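Local structure of trans-4-hydroxy-L-proline dehydratase (Clostridioides difficile 70-100-2010, 6VXC) at residues Gln434-Glu438 / Ala439-Ile443; Thr457-Phe460 / Gly461-Ala464; Lys133-Lys136 / Glu137-Pro141; Cys107-Thr110 / Met111-Glu115. The protein uses glycyl radical chemistry to dehydrate trans-4-hydroxy-L-proline to (S)-1-pyrroline-5-carboxylate in the anaerobic breakdown of this amino acid. All coordinates share one frame; numbering follows the deposited sequence.

In the fold
The four contacts form two touching pairs in different parts of the chain. Interactions 1 and 2 lie with their centres about 11 Å apart, joined by a salt bridge of 2.7 Å from Lys441 NZ to Glu463 OE2 and by Glu435 OE1, 2.6 Å from Thr457 OG1. They neighbour the presumed catalytic loop: the side chain of Glu435 is about 8 Å from that of Glu456, the proton acceptor inferred from relatives. Interactions 3 and 4, centres about 10 Å apart, lie on successive helices, 129-143 and 111-119, and touch where His135 NE2 is 2.8 Å from His109 O. Interactions 1 and 3 are about 48 Å apart between centres, on opposite sides of the chain's centre.

Interaction 1: residues Gln434-Glu438 / Ala439-Ile443; sequences QELME and AGKTI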
loop_
_atom_site.group_PDB
_atom_site.type_symbol
_atom_site.label_atom_id
_atom_site.label_comp_id
_atom_site.label_asym_id
_atom_site.label_seq_id
_atom_site.Cartn_x
_atom_site.Cartn_y
_atom_site.Cartn_z
ATOM N N GLN A 434 19.627 3.077 4.968
ATOM C CA GLN A 434 20.465 3.682 3.940
ATOM C C GLN A 434 19.632 4.297 2.814
ATOM O O GLN A 434 19.975 5.374 2.307
ATOM C CB GLN A 434 21.463 2.641 3.427
ATOM C CG GLN A 434 22.657 2.461 4.369
ATOM C CD GLN A 434 23.581 1.319 3.971
ATOM O OE1 GLN A 434 23.130 0.275 3.514
ATOM N NE2 GLN A 434 24.877 1.565 4.027
ATOM N N GLU A 435 18.527 3.647 2.434
ATOM C CA GLU A 435 17.612 4.244 1.467
ATOM C C GLU A 435 17.132 5.608 1.956
ATOM O O GLU A 435 17.133 6.592 1.204
ATOM C CB GLU A 435 16.423 3.311 1.221
ATOM C CG GLU A 435 16.750 2.025 0.424
ATOM C CD GLU A 435 15.735 0.929 0.699
ATOM O OE1 GLU A 435 14.612 1.272 1.132
ATOM O OE2 GLU A 435 16.061 -0.270 0.523
ATOM N N LEU A 436 16.728 5.679 3.223
ATOM C CA LEU A 436 16.258 6.936 3.789
ATOM C C LEU A 436 17.353 7.988 3.784
ATOM O O LEU A 436 17.110 9.146 3.432
ATOM C CB LEU A 436 15.716 6.688 5.203
ATOM C CG LEU A 436 14.404 5.907 5.225
ATOM C CD1 LEU A 436 14.087 5.354 6.617
ATOM C CD2 LEU A 436 13.264 6.801 4.747
ATOM N N MET A 437 18.562 7.610 4.193
ATOM C CA MET A 437 19.648 8.581 4.232
ATOM C C MET A 437 20.055 9.018 2.832
ATOM O O MET A 437 20.375 10.189 2.617
ATOM C CB MET A 437 20.847 8.022 4.999
ATOM C CG MET A 437 20.571 7.831 6.496
ATOM S SD MET A 437 22.074 7.297 7.330
ATOM C CE MET A 437 22.958 8.792 7.482
ATOM N N GLU A 438 20.029 8.103 1.864
ATOM C CA GLU A 438 20.306 8.513 0.490
ATOM C C GLU A 438 19.318 9.579 0.015
ATOM O O GLU A 438 19.692 10.476 -0.744
ATOM C CB GLU A 438 20.276 7.296 -0.430
ATOM C CG GLU A 438 20.335 7.611 -1.912
ATOM C CD GLU A 438 21.682 8.138 -2.386
ATOM O OE1 GLU A 438 21.827 8.347 -3.606
ATOM O OE2 GLU A 438 22.605 8.293 -1.565
ATOM N N ALA A 439 18.075 9.513 0.479
ATOM C CA ALA A 439 17.044 10.474 0.125
ATOM C C ALA A 439 17.084 11.755 0.966
ATOM O O ALA A 439 16.259 12.645 0.742
ATOM C CB ALA A 439 15.662 9.810 0.252
ATOM N N GLY A 440 18.002 11.871 1.927
ATOM C CA GLY A 440 18.171 13.086 2.703
ATOM C C GLY A 440 17.703 13.034 4.150
ATOM O O GLY A 440 17.768 14.057 4.831
ATOM N N LYS A 441 17.206 11.903 4.639
ATOM C CA LYS A 441 16.840 11.796 6.046
ATOM C C LYS A 441 18.091 11.760 6.921
ATOM O O LYS A 441 19.092 11.127 6.571
ATOM C CB LYS A 441 16.010 10.531 6.288
ATOM C CG LYS A 441 14.558 10.578 5.901
ATOM C CD LYS A 441 14.351 10.554 4.392
ATOM C CE LYS A 441 12.855 10.490 4.052
ATOM N NZ LYS A 441 12.612 10.506 2.585
ATOM N N THR A 442 18.029 12.429 8.072
ATOM C CA THR A 442 19.097 12.289 9.055
ATOM C C THR A 442 19.094 10.869 9.647
ATOM O O THR A 442 18.080 10.165 9.625
ATOM C CB THR A 442 18.942 13.339 10.165
ATOM O OG1 THR A 442 17.739 13.082 10.901
ATOM C CG2 THR A 442 18.884 14.754 9.577
ATOM N N ILE A 443 20.247 10.444 10.180
ATOM C CA ILE A 443 20.295 9.108 10.787
ATOM C C ILE A 443 19.319 9.033 11.955
ATOM O O ILE A 443 18.659 8.007 12.169
ATOM C CB ILE A 443 21.728 8.727 11.215
ATOM C CG1 ILE A 443 21.761 7.320 11.822
ATOM C CG2 ILE A 443 22.279 9.674 12.239
ATOM C CD1 ILE A 443 21.404 6.208 10.858
HETATM O O HOH W 1 20.893 12.065 4.849
#
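Ala439 follows the last turn of helix 429-438, and its N still makes the helical bond to Glu435 O, at 3.2 Å; a second, weak one goes to Leu436 O. Gly440 then leaves the helix with a positive phi of 108°, and its N turns back to Met437 O, at 3.0 Å. At Lys441 the backbone N reaches Leu436 O across 3.0 Å, fairly straight at 158°, and this pair of backward bonds round a glycine is a Schellman motif. The Lys441 side chain bends at chi2 (73°) and lies obliquely over Leu436, its CE 3.8 Å from Leu436 CD2, before NZ reaches Glu463 in a salt bridge. Lys441 O takes a CA-H contact from Met437 CA at 3.5 Å, and one water donates both to it (2.7 Å) and to Met437 O (3.0 Å). Thr442 stands at the N-cap of the next short helix, where its OG1 meets Asp445 N. Ile443 begins that helix, and its CD1 rests 3.8 Å from Met437 SD, with the methionine methyl beside Ile443 CB. The chemistry implies a helix end where the carbonyls of Glu435, Leu436 and Met437 are met by the departing chain, the last also by a water, while the aliphatic part of Lys441 packs on Leu436 and delivers its charge to a buried carboxylate.

Interaction 2: residues Thr457-Phe460 / Gly461-Ala464; sequences TGCF and GKEA
Cys459 O accepts a hydrogen bond from Lys462 N at 3.0 Å, and the chain between them reverses as a type II beta turn, with Phe460 and Gly461 at its two corners. Gly461 takes the positive phi (76°) usual at the second corner of such a turn. The turn connects strand 456-458, the short partner of 450-452, to strand 463-472, which runs parallel to strand 565-573. It thus follows directly on the segment carrying Cys454 and Glu456, which by similarity are the radical cysteine and the proton acceptor; in glycyl radical enzymes this cysteine sits on a loop inside the barrel. Among the side chains, Glu463 does most of the work. Its CG is anti to the backbone N (chi1 -179°) and the chain runs on extended, which carries the carboxylate back to the start of the turn, where OE1 takes the Cys459 N-H at 2.7 Å, nearly along its own C-O axis. OE1 also lies 3.3 Å from Gly458 CA, close against the strand end. The other oxygen is held by Lys441 and Thr567, and a water links it to Thr457 O, so both carboxylate oxygens are held in a buried setting. Cys459 SG packs against Lys462 CD, and Lys462 NZ pairs with Asp549. A water bridges the same nitrogen to the turn, 2.8 Å from Lys462 NZ and 2.7 Å from Phe460 O.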
loop_
_atom_site.group_PDB
_atom_site.type_symbol
_atom_site.label_atom_id
_atom_site.label_comp_id
_atom_site.label_asym_id
_atom_site.label_seq_id
_atom_site.Cartn_x
_atom_site.Cartn_y
_atom_site.Cartn_z
ATOM N N THR A 457 9.458 2.418 1.419
ATOM C CA THR A 457 10.298 2.976 2.477
ATOM C C THR A 457 9.895 4.406 2.809
ATOM O O THR A 457 9.701 5.228 1.909
ATOM C CB THR A 457 11.754 2.973 2.039
ATOM O OG1 THR A 457 12.144 1.645 1.714
ATOM C CG2 THR A 457 12.652 3.508 3.159
ATOM N N GLY A 458 9.783 4.706 4.096
ATOM C CA GLY A 458 9.411 6.043 4.516
ATOM C C GLY A 458 9.840 6.337 5.932
ATOM O O GLY A 458 10.126 5.433 6.724
ATOM N N CYS A 459 9.862 7.618 6.254
ATOM C CA CYS A 459 10.204 8.067 7.594
ATOM C C CYS A 459 8.903 8.315 8.371
ATOM O O CYS A 459 8.283 9.381 8.258
ATOM C CB CYS A 459 11.099 9.295 7.533
ATOM S SG CYS A 459 11.632 9.800 9.177
ATOM N N PHE A 460 8.514 7.321 9.172
ATOM C CA PHE A 460 7.184 7.252 9.792
ATOM C C PHE A 460 6.882 8.482 10.634
ATOM O O PHE A 460 7.663 8.855 11.502
ATOM C CB PHE A 460 7.093 5.996 10.672
ATOM C CG PHE A 460 7.218 4.697 9.919
ATOM C CD1 PHE A 460 7.088 4.651 8.537
ATOM C CD2 PHE A 460 7.458 3.508 10.611
ATOM C CE1 PHE A 460 7.190 3.441 7.848
ATOM C CE2 PHE A 460 7.560 2.303 9.934
ATOM C CZ PHE A 460 7.424 2.265 8.559
ATOM N N GLY A 461 5.740 9.104 10.386
ATOM C CA GLY A 461 5.334 10.283 11.129
ATOM C C GLY A 461 6.040 11.572 10.759
ATOM O O GLY A 461 5.777 12.595 11.390
ATOM N N LYS A 462 6.938 11.565 9.773
ATOM C CA LYS A 462 7.668 12.779 9.423
ATOM C C LYS A 462 7.734 13.016 7.912
ATOM O O LYS A 462 8.461 13.916 7.472
ATOM C CB LYS A 462 9.087 12.732 9.976
ATOM C CG LYS A 462 9.222 12.601 11.483
ATOM C CD LYS A 462 10.679 12.353 11.851
ATOM C CE LYS A 462 10.971 12.642 13.327
ATOM N NZ LYS A 462 9.934 12.085 14.208
ATOM N N GLU A 463 7.012 12.240 7.108
ATOM C CA GLU A 463 7.198 12.271 5.667
ATOM C C GLU A 463 5.861 12.110 4.972
ATOM O O GLU A 463 5.016 11.320 5.397
ATOM C CB GLU A 463 8.177 11.158 5.203
ATOM C CG GLU A 463 8.423 11.149 3.705
ATOM C CD GLU A 463 9.501 10.162 3.266
ATOM O OE1 GLU A 463 9.901 9.292 4.080
ATOM O OE2 GLU A 463 9.951 10.259 2.101
ATOM N N ALA A 464 5.675 12.871 3.906
ATOM C CA ALA A 464 4.694 12.551 2.883
ATOM C C ALA A 464 5.451 11.881 1.746
ATOM O O ALA A 464 6.275 12.514 1.077
ATOM C CB ALA A 464 3.962 13.804 2.411
HETATM O O HOH W 2 10.389 7.781 0.974
HETATM O O HOH W 3 8.303 9.790 13.936
#

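Interaction 3: residues Lys133-Lys136 / Glu137-Pro141; sequences KIHK and EEIIP
His135 sets its imidazole against Ile139 and Ile140, crossing both side chains at about a right angle. The side chain starts with CG anti to the backbone N (chi1 -175°), and this swings the ring forward along the helix, toward the following turn. From CB and CG the ring divides into two sides. On one, ND1 lies 3.6 Å from Ile139 CB and CE1 3.7 Å from Ile139 CG2; on the other, CD2 is 3.6 Å from Ile140 CD1. At the tip, NE2 comes within 3.4 Å of Ile140 CG1 and is hydrogen-bonded to His109 O, while Leu114 and Met111 of helix 111-119 also touch the ring. The backbone widens here into a pi-type turn, which is consistent with two consecutive residues meeting one ring: Ile140 N binds His135 O, five residues back, at 2.9 Å and almost straight (171°). Ile139 N, between registers, makes only weak bonds, to Ile134 O and to His135 O. Pro141 has no N-H to offer, and its CD rests against Lys136 O at 3.4 Å, where the helix kinks. Before the bulge the ordinary helical register holds, with Glu137 N on Lys133 O and Glu138 N on Ile134 O. On the outer surface Glu137, its chain extended, lays its carboxylate beside the aliphatic part of Lys133, OE1 3.5 Å from Lys133 CG. The lysine bends at its last two torsions to bring NZ only to a long salt bridge, 3.8 Å from Glu137 OE2.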
loop_
_atom_site.group_PDB
_atom_site.type_symbol
_atom_site.label_atom_id
_atom_site.label_comp_id
_atom_site.label_asym_id
_atom_site.label_seq_id
_atom_site.Cartn_x
_atom_site.Cartn_y
_atom_site.Cartn_z
ATOM N N LYS A 133 -30.920 4.770 -3.125
ATOM C CA LYS A 133 -31.826 5.911 -3.214
ATOM C C LYS A 133 -31.157 7.183 -2.720
ATOM O O LYS A 133 -31.160 8.202 -3.413
ATOM C CB LYS A 133 -33.102 5.648 -2.413
ATOM C CG LYS A 133 -34.090 6.817 -2.480
ATOM C CD LYS A 133 -35.389 6.558 -1.714
ATOM C CE LYS A 133 -35.182 6.606 -0.203
ATOM N NZ LYS A 133 -34.828 7.978 0.252
ATOM N N ILE A 134 -30.561 7.133 -1.528
ATOM C CA ILE A 134 -29.931 8.316 -0.947
ATOM C C ILE A 134 -28.809 8.820 -1.847
ATOM O O ILE A 134 -28.693 10.021 -2.114
ATOM C CB ILE A 134 -29.420 7.995 0.469
ATOM C CG1 ILE A 134 -30.585 7.742 1.419
ATOM C CG2 ILE A 134 -28.495 9.080 0.998
ATOM C CD1 ILE A 134 -30.136 7.315 2.788
ATOM N N HIS A 135 -27.969 7.906 -2.337
ATOM C CA HIS A 135 -26.891 8.317 -3.227
ATOM C C HIS A 135 -27.453 8.980 -4.478
ATOM O O HIS A 135 -26.932 10.002 -4.937
ATOM C CB HIS A 135 -26.016 7.120 -3.612
ATOM C CG HIS A 135 -24.830 7.502 -4.435
ATOM N ND1 HIS A 135 -23.716 8.105 -3.894
ATOM C CD2 HIS A 135 -24.611 7.439 -5.766
ATOM C CE1 HIS A 135 -22.845 8.362 -4.852
ATOM N NE2 HIS A 135 -23.362 7.964 -6.001
ATOM N N LYS A 136 -28.513 8.400 -5.045
ATOM C CA LYS A 136 -29.093 8.947 -6.260
ATOM C C LYS A 136 -29.724 10.308 -6.013
ATOM O O LYS A 136 -29.571 11.223 -6.829
ATOM C CB LYS A 136 -30.140 7.987 -6.826
ATOM C CG LYS A 136 -30.733 8.487 -8.127
ATOM C CD LYS A 136 -31.944 7.690 -8.556
ATOM C CE LYS A 136 -32.243 7.961 -10.026
ATOM N NZ LYS A 136 -33.596 7.500 -10.422
ATOM N N GLU A 137 -30.421 10.468 -4.887
ATOM C CA GLU A 137 -31.237 11.655 -4.669
ATOM C C GLU A 137 -30.530 12.760 -3.902
ATOM O O GLU A 137 -30.797 13.939 -4.152
ATOM C CB GLU A 137 -32.514 11.285 -3.921
ATOM C CG GLU A 137 -33.408 10.323 -4.658
ATOM C CD GLU A 137 -34.646 9.961 -3.859
ATOM O OE1 GLU A 137 -35.544 9.304 -4.428
ATOM O OE2 GLU A 137 -34.727 10.342 -2.669
ATOM N N GLU A 138 -29.645 12.426 -2.973
ATOM C CA GLU A 138 -28.974 13.443 -2.178
ATOM C C GLU A 138 -27.521 13.670 -2.572
ATOM O O GLU A 138 -27.054 14.811 -2.541
ATOM C CB GLU A 138 -29.028 13.082 -0.691
ATOM C CG GLU A 138 -30.396 12.733 -0.127
ATOM C CD GLU A 138 -31.424 13.842 -0.298
ATOM O OE1 GLU A 138 -32.609 13.508 -0.532
ATOM O OE2 GLU A 138 -31.064 15.035 -0.154
ATOM N N ILE A 139 -26.784 12.612 -2.919
ATOM C CA ILE A 139 -25.335 12.695 -3.085
ATOM C C ILE A 139 -24.950 13.146 -4.489
ATOM O O ILE A 139 -24.199 14.111 -4.647
ATOM C CB ILE A 139 -24.659 11.349 -2.751
ATOM C CG1 ILE A 139 -25.032 10.893 -1.338
ATOM C CG2 ILE A 139 -23.141 11.480 -2.868
ATOM C CD1 ILE A 139 -24.799 11.934 -0.275
ATOM N N ILE A 140 -25.412 12.422 -5.511
ATOM C CA ILE A 140 -25.034 12.755 -6.889
ATOM C C ILE A 140 -25.390 14.193 -7.250
ATOM O O ILE A 140 -24.530 14.900 -7.801
ATOM C CB ILE A 140 -25.648 11.737 -7.865
ATOM C CG1 ILE A 140 -24.954 10.387 -7.717
ATOM C CG2 ILE A 140 -25.565 12.236 -9.296
ATOM C CD1 ILE A 140 -25.460 9.363 -8.672
ATOM N N PRO A 141 -26.605 14.688 -6.979
ATOM C CA PRO A 141 -26.932 16.065 -7.366
ATOM C C PRO A 141 -25.999 17.085 -6.755
ATOM O O PRO A 141 -25.751 18.121 -7.376
ATOM C CB PRO A 141 -28.374 16.230 -6.873
ATOM C CG PRO A 141 -28.907 14.852 -6.803
ATOM C CD PRO A 141 -27.758 14.014 -6.362
#

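Interaction 4: residues Cys107-Thr110 / Met111-Glu115; sequences CCHT and MEDLE
Thr110 and Asp113 exchange hydrogen bonds across the first turn of helix 111-119. Thr110 OG1 accepts from Asp113 N at 2.9 Å, and Thr110 N gives its hydrogen to Asp113 OD2 at 3.0 Å, approaching from above the carboxylate plane, 37° out of it. The threonine torsion explains the first of these: chi1 of 67° places OG1 between the backbone N and the carbonyl carbon, over the start of the helix. Thr110 O meanwhile takes Leu114 N at 3.1 Å, the first regular helical bond. Beside this pair stands His109, its CB 3.7 Å from Asp113 CB. The imidazole and the carboxylate are nearly perpendicular, 88° apart, and Asp113 OD2 lies near the ring plane at its edge, 3.9 Å from His109 CD2. Leu114 also reaches this histidine, its CD2 4.0 Å from His109 CB. Further out, a water 2.9 Å from Thr110 OG1 also donates to Glu112 OE1, linking the cap to the side chain two positions on. Asp113 is backed by Val347, Met111 packs on Lys136 and Ile140 of helix 129-143, and Glu115 pairs with Arg132, so the capped end is held against that helix. The negative charge of Asp113 at the amino end would probably interact favourably with the helix dipole. With a threonine at the N-cap and an acidic residue three positions on, each side chain answering the other's backbone N-H, this is a capping box.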
loop_
_atom_site.group_PDB
_atom_site.type_symbol
_atom_site.label_atom_id
_atom_site.label_comp_id
_atom_site.label_asym_id
_atom_site.label_seq_id
_atom_site.Cartn_x
_atom_site.Cartn_y
_atom_site.Cartn_z
ATOM N N CYS A 107 -14.505 10.773 -5.290
ATOM C CA CYS A 107 -15.150 10.060 -6.391
ATOM C C CYS A 107 -16.617 9.884 -6.040
ATOM O O CYS A 107 -16.964 9.129 -5.125
ATOM C CB CYS A 107 -14.495 8.703 -6.671
ATOM S SG CYS A 107 -15.281 7.813 -8.039
ATOM N N CYS A 108 -17.468 10.589 -6.765
ATOM C CA CYS A 108 -18.905 10.474 -6.615
ATOM C C CYS A 108 -19.373 9.426 -7.610
ATOM O O CYS A 108 -19.411 9.687 -8.812
ATOM C CB CYS A 108 -19.570 11.822 -6.862
ATOM S SG CYS A 108 -21.343 11.755 -6.758
ATOM N N HIS A 109 -19.704 8.238 -7.121
ATOM C CA HIS A 109 -19.996 7.133 -8.026
ATOM C C HIS A 109 -21.229 7.417 -8.874
ATOM O O HIS A 109 -22.133 8.148 -8.466
ATOM C CB HIS A 109 -20.209 5.839 -7.243
ATOM C CG HIS A 109 -18.977 5.353 -6.554
ATOM N ND1 HIS A 109 -18.827 5.383 -5.187
ATOM C CD2 HIS A 109 -17.822 4.851 -7.051
ATOM C CE1 HIS A 109 -17.636 4.913 -4.869
ATOM N NE2 HIS A 109 -17.005 4.586 -5.982
ATOM N N THR A 110 -21.233 6.867 -10.087
ATOM C CA THR A 110 -22.443 6.810 -10.892
ATOM C C THR A 110 -23.335 5.675 -10.396
ATOM O O THR A 110 -22.892 4.759 -9.692
ATOM C CB THR A 110 -22.122 6.584 -12.371
ATOM O OG1 THR A 110 -21.572 5.273 -12.536
ATOM C CG2 THR A 110 -21.128 7.606 -12.881
ATOM N N MET A 111 -24.611 5.728 -10.787
ATOM C CA MET A 111 -25.500 4.625 -10.448
ATOM C C MET A 111 -25.028 3.330 -11.093
ATOM O O MET A 111 -25.229 2.248 -10.530
ATOM C CB MET A 111 -26.939 4.963 -10.841
ATOM C CG MET A 111 -27.488 6.215 -10.145
ATOM S SD MET A 111 -27.385 6.219 -8.338
ATOM C CE MET A 111 -28.359 4.768 -7.940
ATOM N N GLU A 112 -24.386 3.413 -12.263
ATOM C CA GLU A 112 -23.812 2.208 -12.847
ATOM C C GLU A 112 -22.666 1.677 -11.993
ATOM O O GLU A 112 -22.518 0.463 -11.843
ATOM C CB GLU A 112 -23.331 2.454 -14.277
ATOM C CG GLU A 112 -22.848 1.159 -14.930
ATOM C CD GLU A 112 -22.194 1.345 -16.290
ATOM O OE1 GLU A 112 -22.038 2.503 -16.736
ATOM O OE2 GLU A 112 -21.854 0.319 -16.922
ATOM N N ASP A 113 -21.830 2.567 -11.448
ATOM C CA ASP A 113 -20.782 2.138 -10.529
ATOM C C ASP A 113 -21.360 1.299 -9.401
ATOM O O ASP A 113 -20.822 0.242 -9.054
ATOM C CB ASP A 113 -20.042 3.343 -9.942
ATOM C CG ASP A 113 -19.090 3.997 -10.920
ATOM O OD1 ASP A 113 -18.575 3.322 -11.825
ATOM O OD2 ASP A 113 -18.832 5.205 -10.756
ATOM N N LEU A 114 -22.444 1.778 -8.793
ATOM C CA LEU A 114 -23.055 1.046 -7.694
ATOM C C LEU A 114 -23.541 -0.312 -8.159
ATOM O O LEU A 114 -23.357 -1.315 -7.464
ATOM C CB LEU A 114 -24.210 1.847 -7.104
ATOM C CG LEU A 114 -23.805 3.198 -6.526
ATOM C CD1 LEU A 114 -24.967 3.833 -5.773
ATOM C CD2 LEU A 114 -22.578 3.058 -5.644
ATOM N N GLU A 115 -24.144 -0.363 -9.348
ATOM C CA GLU A 115 -24.593 -1.632 -9.908
ATOM C C GLU A 115 -23.423 -2.589 -10.123
ATOM O O GLU A 115 -23.537 -3.793 -9.875
ATOM C CB GLU A 115 -25.335 -1.376 -11.227
ATOM C CG GLU A 115 -26.069 -2.579 -11.813
ATOM C CD GLU A 115 -27.391 -2.875 -11.131
ATOM O OE1 GLU A 115 -27.699 -2.225 -10.105
ATOM O OE2 GLU A 115 -28.121 -3.766 -11.622
HETATM O O HOH W 4 -20.496 4.769 -15.199
#